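Local coordinates for membrane protein (Acinetobacter baumannii AB307-0294, PDB 5DL5) that forms a beta-barrel channel of the OprD porin family in the outer membrane and probably lets small solutes, including antibiotics, across that membrane, at residues A[41-46]-A[411-416]; A[48-53]-A[90-95]; A[373-378]-A[399-404]. All coordinates share one frame; numbering follows the deposited sequence.

Contact 1 (A[41-46]-A[411-416]); sequences RDKKQG and AYIGDT. With C8E ((hydroxyethyloxy)tri(ethyloxy)octane), chain B.
The guanidinium of Arg41 meets the bound detergent C8E at its edge, near its plane, while CG2 of Ile413 approaches obliquely. Arg41 NH1 gives a hydrogen bond of 2.9 Å to C8E O15, and Arg41 NH2 a straighter one of 3.2 Å to C8E O18, so two ether oxygens share one guanidinium edge. The ring of Tyr412 carries CG1 of Ile413 over one face, 3.7 Å above its plane and offset toward the rim; CD1 of the same isoleucine rests on the detergent chain. Arg41 reaches its ligand on a chain extended from CG to NE, whose carbons cross obliquely past CG2 of Thr416, and its NE is paired with Glu418 in a salt bridge. Lys43 runs alongside Thr416, pointing the same way, with CE 3.4 Å from Thr416 OG1. Its tip then stretches on, Lys43 NZ donating 2.8 Å to the carbonyl O of Ile413 from 29° above the carbonyl plane. Thr416 OG1 turns back to the O of Gly414, so the bend before the strand is tied twice. Lys44 NZ stays 4.3 Å from Asp415 OD2, beyond a salt bridge; OD1 of Asp415 accepts instead from the backbone of Ala404. This is the seam of an OprD-type barrel, where the first strand, 29-43, pairs antiparallel with the last, 416-428, and closes the cylinder.

Contact 2 (A[48-53]-A[90-95]); sequences KDTSSV and AGNQMI. With C8E ((hydroxyethyloxy)tri(ethyloxy)octane), chain B.
Asn92 leaves the backbone with CG anti to its carbonyl carbon (chi1 -49°), which carries the amide toward strand 50-62. Asn92 CB passes C14 of the detergent C8E at 4.1 Å, and CG lies at much the same distance from that carbon. At the tip the two branches part. Asn92 OD1 packs against the ether chain, 3.1 Å from C8E C13, and also touches the guanidinium of Arg41. Asn92 ND2 turns the other way, meeting Thr50 tip to tip: its bond to Thr50 OG1 is 2.8 Å long, with the acceptor almost exactly in the amide plane. OG1 occupies the crowded position between the backbone N and carbonyl carbon of Thr50. The second hydrogen of ND2 goes to a water that also bonds to Ser52 OG, so the water bridges the amide and the strand. Ser52 OG in turn accepts a hydrogen bond of 2.9 Å from the N of Gly91. Ser52 CB is pressed against Met94 CB at 3.4 Å, tighter than usual for two carbons, and Ile95 CD1 comes within 3.6 Å of the carbonyl O of Val53. Segment 90-95, in the loop between strands 70-83 and 106-118 that folds against this barrel strand, bends through a type I' turn from Gly91 to Met94, with Asn92 and Gln93 at the two central positions. That turn leaves Asn92 N facing the ligand, and it donates a nearly straight bond (167°) to C8E O9. Polar groups and a tight carbon contact together hold the loop against the strand; both hydrogens of the Asn92 amide are used, by Thr50 OG1 and the water, which fixes its rotation and leaves OD1 turned to the detergent and Arg41.

Contact 3 (A[373-378]-A[399-404]); sequences QEREFF and NSYYRA
Four nearly straight backbone hydrogen bonds join strands 371-384 and 394-404, an antiparallel beta hairpin of the barrel wall: a reciprocal pair between Arg375 and Arg403 and another between Phe377 and Tyr401. Glu374 with Ala404, Glu376 with Tyr402 and Phe378 with Ser400 form the non-hydrogen-bonded pairs between and beyond them, tied by CA-H...O contacts. The side chains of these three pairs share one face of the sheet, where two bonds slant across the strands. Tyr402 OH donates to Glu374 OE2 over only 2.5 Å, at the edge of the phenol ring, whose plane stands 77° from the carboxylate. Ser400 OG donates to Glu376 OE1 over 2.7 Å; both acceptors use the anti lone pair. Ser400 OG also lies in the plane of the Phe378 ring at its edge, 3.6 Å from CD1. On the other face Arg375 is extended from CG to NE, and Arg403 CB sits over the centre of the Arg375 guanidinium, 3.9 Å above its plane. Arg403 is bent at chi2 (-61°) and curls back, so that NH1 reaches its neighbour's carbonyl O, that of Tyr402, at 2.7 Å; NH1 also bonds to Asn417 OD1. A second shell positions the acids: Ser324 OG also bonds to Glu374 OE2, while the backbone N atoms of Met323 and Ser324 bond to Glu376. With donors at both its oxygens, Glu376 is probably ionised. Glu374 instead has OE1 close to Glu331 OE2, a pairing of acids that may raise the proton affinity of one of them.

Overall arrangement
Along the chain, contacts 2 and 3 follow one another, and both are nested within the long loop closed by contact 1. Contact 1 touches both, its centre about 13 Å from that of contact 2 and about 11 Å from that of contact 3, whereas contacts 2 and 3 are about 19 Å apart between centres and do not touch. The strands involved are consecutive neighbours round the barrel wall: 371-384, 394-404, 416-428, 29-43 and 50-62. Contacts 1 and 2 both touch the same C8E molecule, and the 90-95 loop packs on strand 50-62. A continuous wall patch thus spans the barrel closure, and C8E, a detergent molecule, is bound beside it.

Contact 1 (A[41-46]-A[411-416])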
loop_
_atom_site.group_PDB
_atom_site.type_symbol
_atom_site.label_atom_id
_atom_site.label_comp_id
_atom_site.label_asym_id
_atom_site.label_seq_id
_atom_site.Cartn_x
_atom_site.Cartn_y
_atom_site.Cartn_z
ATOM N N ARG A 41 -1.954 12.440 14.755
ATOM C CA ARG A 41 -1.063 11.665 15.652
ATOM C C ARG A 41 -0.613 12.586 16.802
ATOM O O ARG A 41 0.069 13.633 16.560
ATOM C CB ARG A 41 0.181 11.317 14.885
ATOM C CG ARG A 41 -0.091 10.273 13.809
ATOM C CD ARG A 41 1.140 9.418 13.390
ATOM N NE ARG A 41 0.691 8.551 12.296
ATOM C CZ ARG A 41 1.473 7.863 11.480
ATOM N NH1 ARG A 41 2.737 7.950 11.577
ATOM N NH2 ARG A 41 0.960 7.128 10.540
ATOM N N ASP A 42 -1.034 12.225 18.028
ATOM C CA ASP A 42 -0.650 12.895 19.259
ATOM C C ASP A 42 0.508 12.156 19.851
ATOM O O ASP A 42 0.404 10.956 20.124
ATOM C CB ASP A 42 -1.824 12.895 20.225
ATOM C CG ASP A 42 -3.028 13.680 19.649
ATOM O OD1 ASP A 42 -2.917 14.355 18.588
ATOM O OD2 ASP A 42 -4.134 13.600 20.213
ATOM N N LYS A 43 1.619 12.825 20.031
ATOM C CA LYS A 43 2.864 12.181 20.513
ATOM C C LYS A 43 3.293 12.774 21.891
ATOM O O LYS A 43 2.686 13.703 22.362
ATOM C CB LYS A 43 3.910 12.253 19.422
ATOM C CG LYS A 43 3.422 11.699 18.068
ATOM C CD LYS A 43 4.611 11.044 17.423
ATOM C CE LYS A 43 4.354 10.638 15.992
ATOM N NZ LYS A 43 5.625 10.308 15.367
ATOM N N LYS A 44 4.281 12.223 22.580
ATOM C CA LYS A 44 4.573 12.755 23.931
ATOM C C LYS A 44 5.312 14.152 23.800
ATOM O O LYS A 44 5.636 14.611 22.669
ATOM C CB LYS A 44 5.211 11.742 24.855
ATOM C CG LYS A 44 6.162 10.717 24.264
ATOM C CD LYS A 44 6.920 9.971 25.379
ATOM C CE LYS A 44 7.769 8.896 24.759
ATOM N NZ LYS A 44 8.958 8.516 25.545
ATOM N N GLN A 45 5.494 14.883 24.895
ATOM C CA GLN A 45 6.205 16.190 24.841
ATOM C C GLN A 45 7.599 16.007 24.175
ATOM O O GLN A 45 8.201 14.942 24.270
ATOM C CB GLN A 45 6.336 16.829 26.253
ATOM C CG GLN A 45 7.582 16.443 27.038
ATOM C CD GLN A 45 7.857 17.318 28.253
ATOM O OE1 GLN A 45 7.430 18.461 28.321
ATOM N NE2 GLN A 45 8.595 16.772 29.213
ATOM N N GLY A 46 8.105 16.990 23.446
ATOM C CA GLY A 46 9.407 16.815 22.786
ATOM C C GLY A 46 9.285 16.106 21.485
ATOM O O GLY A 46 10.230 16.137 20.736
ATOM N N ALA A 411 13.907 6.902 16.250
ATOM C CA ALA A 411 14.252 5.895 15.248
ATOM C C ALA A 411 13.110 5.386 14.410
ATOM O O ALA A 411 13.421 4.818 13.391
ATOM C CB ALA A 411 15.024 4.723 15.815
ATOM N N TYR A 412 11.819 5.561 14.780
ATOM C CA TYR A 412 10.737 5.008 13.957
ATOM C C TYR A 412 9.502 5.893 14.020
ATOM O O TYR A 412 9.472 6.854 13.319
ATOM C CB TYR A 412 10.429 3.534 14.275
ATOM C CG TYR A 412 9.448 2.852 13.321
ATOM C CD1 TYR A 412 9.706 2.766 11.946
ATOM C CD2 TYR A 412 8.277 2.365 13.767
ATOM C CE1 TYR A 412 8.827 2.165 11.095
ATOM C CE2 TYR A 412 7.382 1.789 12.930
ATOM C CZ TYR A 412 7.636 1.694 11.603
ATOM O OH TYR A 412 6.742 1.034 10.875
ATOM N N ILE A 413 8.539 5.657 14.879
ATOM C CA ILE A 413 7.370 6.529 15.023
ATOM C C ILE A 413 7.339 7.140 16.380
ATOM O O ILE A 413 7.218 8.315 16.533
ATOM C CB ILE A 413 6.054 5.724 14.774
ATOM C CG1 ILE A 413 5.995 5.282 13.259
ATOM C CG2 ILE A 413 4.850 6.587 15.079
ATOM C CD1 ILE A 413 4.957 4.182 12.964
ATOM N N GLY A 414 7.456 6.359 17.439
ATOM C CA GLY A 414 7.411 7.026 18.755
ATOM C C GLY A 414 6.019 6.780 19.373
ATOM O O GLY A 414 5.071 6.490 18.630
ATOM N N ASP A 415 5.888 6.910 20.715
ATOM C CA ASP A 415 4.594 6.669 21.323
ATOM C C ASP A 415 3.534 7.609 20.712
ATOM O O ASP A 415 3.803 8.829 20.614
ATOM C CB ASP A 415 4.623 6.930 22.810
ATOM C CG ASP A 415 5.458 5.926 23.575
ATOM O OD1 ASP A 415 5.999 4.982 23.031
ATOM O OD2 ASP A 415 5.496 6.065 24.758
ATOM N N THR A 416 2.343 7.083 20.413
ATOM C CA THR A 416 1.320 7.765 19.630
ATOM C C THR A 416 -0.058 7.213 19.843
ATOM O O THR A 416 -0.237 6.003 19.958
ATOM C CB THR A 416 1.600 7.532 18.099
ATOM O OG1 THR A 416 2.847 8.124 17.744
ATOM C CG2 THR A 416 0.502 8.088 17.207
HETATM C C6 C8E B . 7.267 14.693 5.202
HETATM C C7 C8E B . 5.998 14.613 6.098
HETATM C C8 C8E B . 6.237 14.368 7.607
HETATM O O9 C8E B . 5.215 13.543 8.274
HETATM C C10 C8E B . 5.878 12.416 8.837
HETATM C C11 C8E B . 6.020 11.308 7.779
HETATM O O12 C8E B . 6.212 10.042 8.372
HETATM C C13 C8E B . 5.152 9.531 9.193
HETATM C C14 C8E B . 4.246 8.632 8.395
HETATM O O15 C8E B . 3.995 7.364 8.997
HETATM C C16 C8E B . 5.105 6.531 9.359
HETATM C C17 C8E B . 4.594 5.107 9.149
HETATM O O18 C8E B . 3.149 5.165 9.356
HETATM C C19 C8E B . 2.379 4.313 8.497
HETATM C C20 C8E B . 0.925 4.374 8.932
HETATM O O21 C8E B . 0.010 3.383 8.382
#

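Contact 2 (A[48-53]-A[90-95])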
loop_
_atom_site.group_PDB
_atom_site.type_symbol
_atom_site.label_atom_id
_atom_site.label_comp_id
_atom_site.label_asym_id
_atom_site.label_seq_id
_atom_site.Cartn_x
_atom_site.Cartn_y
_atom_site.Cartn_z
ATOM N N LYS A 48 6.816 15.708 17.724
ATOM C CA LYS A 48 5.928 16.476 16.824
ATOM C C LYS A 48 4.540 15.858 16.580
ATOM O O LYS A 48 4.440 14.890 15.861
ATOM C CB LYS A 48 6.530 16.580 15.400
ATOM C CG LYS A 48 7.813 17.376 15.186
ATOM C CD LYS A 48 8.778 16.659 14.213
ATOM C CE LYS A 48 9.956 17.525 13.797
ATOM N NZ LYS A 48 9.537 18.541 12.799
ATOM N N ASP A 49 3.490 16.542 16.996
ATOM C CA ASP A 49 2.117 16.166 16.718
ATOM C C ASP A 49 1.761 16.535 15.266
ATOM O O ASP A 49 2.223 17.573 14.763
ATOM C CB ASP A 49 1.175 16.907 17.640
ATOM C CG ASP A 49 1.169 16.363 19.058
ATOM O OD1 ASP A 49 1.957 15.461 19.463
ATOM O OD2 ASP A 49 0.326 16.894 19.783
ATOM N N THR A 50 1.018 15.660 14.583
ATOM C CA THR A 50 0.623 15.955 13.239
ATOM C C THR A 50 -0.925 15.947 13.227
ATOM O O THR A 50 -1.608 15.242 14.014
ATOM C CB THR A 50 1.236 15.042 12.208
ATOM O OG1 THR A 50 0.930 13.695 12.571
ATOM C CG2 THR A 50 2.822 15.299 11.984
ATOM N N SER A 51 -1.453 16.792 12.363
ATOM C CA SER A 51 -2.906 16.837 12.033
ATOM C C SER A 51 -3.090 17.310 10.606
ATOM O O SER A 51 -2.579 18.383 10.233
ATOM C CB SER A 51 -3.633 17.785 12.986
ATOM O OG SER A 51 -4.996 17.952 12.490
ATOM N N SER A 52 -3.782 16.509 9.802
ATOM C CA SER A 52 -3.950 16.721 8.405
ATOM C C SER A 52 -5.415 16.522 8.078
ATOM O O SER A 52 -5.963 15.441 8.321
ATOM C CB SER A 52 -3.065 15.793 7.528
ATOM O OG SER A 52 -1.671 15.987 7.868
ATOM N N VAL A 53 -6.053 17.554 7.479
ATOM C CA VAL A 53 -7.463 17.444 7.050
ATOM C C VAL A 53 -7.570 18.001 5.638
ATOM O O VAL A 53 -6.983 19.099 5.353
ATOM C CB VAL A 53 -8.469 18.159 7.972
ATOM C CG1 VAL A 53 -9.896 17.750 7.606
ATOM C CG2 VAL A 53 -8.207 17.892 9.458
ATOM N N ALA A 90 0.582 19.547 9.222
ATOM C CA ALA A 90 0.292 18.457 8.380
ATOM C C ALA A 90 1.469 17.376 8.237
ATOM O O ALA A 90 2.585 17.708 8.362
ATOM C CB ALA A 90 -0.048 18.961 7.014
ATOM N N GLY A 91 1.187 16.162 7.793
ATOM C CA GLY A 91 2.236 15.181 7.678
ATOM C C GLY A 91 1.629 13.880 7.260
ATOM O O GLY A 91 0.457 13.829 6.872
ATOM N N ASN A 92 2.453 12.838 7.314
ATOM C CA ASN A 92 1.991 11.499 7.102
ATOM C C ASN A 92 1.516 11.336 5.699
ATOM O O ASN A 92 0.600 10.654 5.460
ATOM C CB ASN A 92 0.938 11.095 8.145
ATOM C CG ASN A 92 1.388 11.406 9.537
ATOM O OD1 ASN A 92 2.491 10.923 10.078
ATOM N ND2 ASN A 92 0.680 12.272 10.129
ATOM N N GLN A 93 2.158 12.036 4.776
ATOM C CA GLN A 93 1.852 11.949 3.378
ATOM C C GLN A 93 0.415 12.273 2.965
ATOM O O GLN A 93 -0.032 11.788 1.939
ATOM C CB GLN A 93 2.307 10.552 2.825
ATOM C CG GLN A 93 3.768 10.366 2.965
ATOM C CD GLN A 93 4.301 10.119 4.385
ATOM O OE1 GLN A 93 3.769 9.321 5.235
ATOM N NE2 GLN A 93 5.342 10.889 4.677
ATOM N N MET A 94 -0.242 13.165 3.720
ATOM C CA MET A 94 -1.629 13.604 3.480
ATOM C C MET A 94 -1.730 14.843 2.568
ATOM O O MET A 94 -2.604 14.888 1.685
ATOM C CB MET A 94 -2.276 13.938 4.807
ATOM C CG MET A 94 -2.601 12.744 5.671
ATOM S SD MET A 94 -4.039 11.764 5.065
ATOM C CE MET A 94 -5.432 12.770 5.566
ATOM N N ILE A 95 -0.791 15.782 2.719
ATOM C CA ILE A 95 -0.882 17.096 2.089
ATOM C C ILE A 95 0.502 17.543 1.642
ATOM O O ILE A 95 1.405 17.577 2.472
ATOM C CB ILE A 95 -1.507 18.158 3.073
ATOM C CG1 ILE A 95 -2.943 17.720 3.433
ATOM C CG2 ILE A 95 -1.575 19.485 2.406
ATOM C CD1 ILE A 95 -3.500 18.584 4.596
HETATM C C6 C8E B . 7.267 14.693 5.202
HETATM C C7 C8E B . 5.998 14.613 6.098
HETATM C C8 C8E B . 6.237 14.368 7.607
HETATM O O9 C8E B . 5.215 13.543 8.274
HETATM C C10 C8E B . 5.878 12.416 8.837
HETATM C C11 C8E B . 6.020 11.308 7.779
HETATM O O12 C8E B . 6.212 10.042 8.372
HETATM C C13 C8E B . 5.152 9.531 9.193
HETATM C C14 C8E B . 4.246 8.632 8.395
HETATM O O15 C8E B . 3.995 7.364 8.997
HETATM C C16 C8E B . 5.105 6.531 9.359
HETATM C C17 C8E B . 4.594 5.107 9.149
HETATM O O18 C8E B . 3.149 5.165 9.356
HETATM C C19 C8E B . 2.379 4.313 8.497
HETATM C C20 C8E B . 0.925 4.374 8.932
HETATM O O21 C8E B . 0.010 3.383 8.382
HETATM O O HOH W 1 -1.385 14.025 9.672
#

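Contact 3 (A[373-378]-A[399-404])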
loop_
_atom_site.group_PDB
_atom_site.type_symbol
_atom_site.label_atom_id
_atom_site.label_comp_id
_atom_site.label_asym_id
_atom_site.label_seq_id
_atom_site.Cartn_x
_atom_site.Cartn_y
_atom_site.Cartn_z
ATOM N N GLN A 373 11.255 -3.043 21.496
ATOM C CA GLN A 373 9.913 -3.608 21.358
ATOM C C GLN A 373 8.924 -2.525 21.028
ATOM O O GLN A 373 9.140 -1.386 21.339
ATOM C CB GLN A 373 9.453 -4.195 22.753
ATOM C CG GLN A 373 10.382 -5.252 23.232
ATOM C CD GLN A 373 10.287 -5.494 24.688
ATOM O OE1 GLN A 373 9.896 -6.551 25.095
ATOM N NE2 GLN A 373 10.658 -4.494 25.495
ATOM N N GLU A 374 7.787 -2.952 20.511
ATOM C CA GLU A 374 6.696 -2.063 20.244
ATOM C C GLU A 374 5.385 -2.847 20.320
ATOM O O GLU A 374 5.379 -4.085 20.168
ATOM C CB GLU A 374 6.824 -1.482 18.834
ATOM C CG GLU A 374 6.784 -2.498 17.713
ATOM C CD GLU A 374 6.984 -1.859 16.286
ATOM O OE1 GLU A 374 7.479 -2.523 15.351
ATOM O OE2 GLU A 374 6.611 -0.657 16.060
ATOM N N ARG A 375 4.311 -2.130 20.613
ATOM C CA ARG A 375 3.017 -2.698 20.472
ATOM C C ARG A 375 1.959 -1.705 20.028
ATOM O O ARG A 375 2.025 -0.528 20.368
ATOM C CB ARG A 375 2.564 -3.253 21.854
ATOM C CG ARG A 375 2.196 -2.220 22.835
ATOM C CD ARG A 375 1.830 -2.891 24.162
ATOM N NE ARG A 375 1.414 -1.856 25.046
ATOM C CZ ARG A 375 2.184 -1.245 25.932
ATOM N NH1 ARG A 375 3.460 -1.625 26.114
ATOM N NH2 ARG A 375 1.658 -0.237 26.634
ATOM N N GLU A 376 0.927 -2.284 19.434
ATOM C CA GLU A 376 -0.133 -1.544 18.874
ATOM C C GLU A 376 -1.466 -2.205 19.105
ATOM O O GLU A 376 -1.637 -3.390 18.795
ATOM C CB GLU A 376 0.074 -1.375 17.329
ATOM C CG GLU A 376 -0.836 -0.302 16.755
ATOM C CD GLU A 376 -0.566 0.035 15.274
ATOM O OE1 GLU A 376 -1.515 0.605 14.653
ATOM O OE2 GLU A 376 0.553 -0.231 14.703
ATOM N N PHE A 377 -2.367 -1.439 19.658
ATOM C CA PHE A 377 -3.811 -1.755 19.783
ATOM C C PHE A 377 -4.645 -0.938 18.737
ATOM O O PHE A 377 -4.648 0.316 18.732
ATOM C CB PHE A 377 -4.355 -1.487 21.203
ATOM C CG PHE A 377 -5.806 -1.960 21.406
ATOM C CD1 PHE A 377 -6.254 -3.222 20.932
ATOM C CD2 PHE A 377 -6.782 -1.136 22.088
ATOM C CE1 PHE A 377 -7.589 -3.634 21.125
ATOM C CE2 PHE A 377 -8.102 -1.575 22.302
ATOM C CZ PHE A 377 -8.505 -2.801 21.838
ATOM N N PHE A 378 -5.283 -1.658 17.830
ATOM C CA PHE A 378 -5.967 -1.031 16.674
ATOM C C PHE A 378 -7.480 -1.311 16.741
ATOM O O PHE A 378 -7.900 -2.487 17.066
ATOM C CB PHE A 378 -5.362 -1.705 15.421
ATOM C CG PHE A 378 -6.112 -1.357 14.125
ATOM C CD1 PHE A 378 -5.827 -0.151 13.466
ATOM C CD2 PHE A 378 -7.071 -2.197 13.591
ATOM C CE1 PHE A 378 -6.503 0.165 12.261
ATOM C CE2 PHE A 378 -7.808 -1.835 12.450
ATOM C CZ PHE A 378 -7.488 -0.696 11.762
ATOM N N ASN A 399 -8.590 3.945 15.026
ATOM C CA ASN A 399 -7.675 4.418 16.061
ATOM C C ASN A 399 -6.593 3.373 16.404
ATOM O O ASN A 399 -6.873 2.136 16.441
ATOM C CB ASN A 399 -8.474 4.726 17.299
ATOM C CG ASN A 399 -7.580 5.063 18.508
ATOM O OD1 ASN A 399 -7.390 4.249 19.445
ATOM N ND2 ASN A 399 -7.033 6.244 18.496
ATOM N N SER A 400 -5.369 3.883 16.610
ATOM C CA SER A 400 -4.222 3.123 17.068
ATOM C C SER A 400 -3.658 3.718 18.317
ATOM O O SER A 400 -3.330 4.949 18.376
ATOM C CB SER A 400 -3.152 3.059 16.017
ATOM O OG SER A 400 -3.607 2.179 15.064
ATOM N N TYR A 401 -3.547 2.873 19.329
ATOM C CA TYR A 401 -2.815 3.257 20.538
ATOM C C TYR A 401 -1.443 2.498 20.448
ATOM O O TYR A 401 -1.425 1.252 20.413
ATOM C CB TYR A 401 -3.679 3.028 21.828
ATOM C CG TYR A 401 -2.921 3.096 23.191
ATOM C CD1 TYR A 401 -2.358 1.936 23.709
ATOM C CD2 TYR A 401 -2.854 4.245 23.984
ATOM C CE1 TYR A 401 -1.659 1.886 24.895
ATOM C CE2 TYR A 401 -2.172 4.202 25.232
ATOM C CZ TYR A 401 -1.540 3.000 25.652
ATOM O OH TYR A 401 -0.833 2.777 26.855
ATOM N N TYR A 402 -0.342 3.255 20.279
ATOM C CA TYR A 402 0.905 2.689 19.946
ATOM C C TYR A 402 1.956 3.064 20.967
ATOM O O TYR A 402 2.049 4.239 21.344
ATOM C CB TYR A 402 1.328 3.117 18.559
ATOM C CG TYR A 402 2.740 2.740 18.191
ATOM C CD1 TYR A 402 3.016 1.475 17.655
ATOM C CD2 TYR A 402 3.794 3.616 18.396
ATOM C CE1 TYR A 402 4.287 1.097 17.301
ATOM C CE2 TYR A 402 5.111 3.240 18.124
ATOM C CZ TYR A 402 5.346 1.978 17.536
ATOM O OH TYR A 402 6.587 1.561 17.214
ATOM N N ARG A 403 2.732 2.054 21.438
ATOM C CA ARG A 403 3.773 2.306 22.383
ATOM C C ARG A 403 5.045 1.542 22.021
ATOM O O ARG A 403 4.956 0.454 21.557
ATOM C CB ARG A 403 3.348 1.901 23.827
ATOM C CG ARG A 403 2.232 2.750 24.472
ATOM C CD ARG A 403 2.550 4.219 24.642
ATOM N NE ARG A 403 1.395 5.024 25.131
ATOM C CZ ARG A 403 0.427 5.565 24.384
ATOM N NH1 ARG A 403 0.383 5.413 23.071
ATOM N NH2 ARG A 403 -0.526 6.299 24.962
ATOM N N ALA A 404 6.222 2.080 22.364
ATOM C CA ALA A 404 7.444 1.421 21.991
ATOM C C ALA A 404 8.463 1.650 23.063
ATOM O O ALA A 404 8.318 2.586 23.859
ATOM C CB ALA A 404 7.906 1.936 20.623
#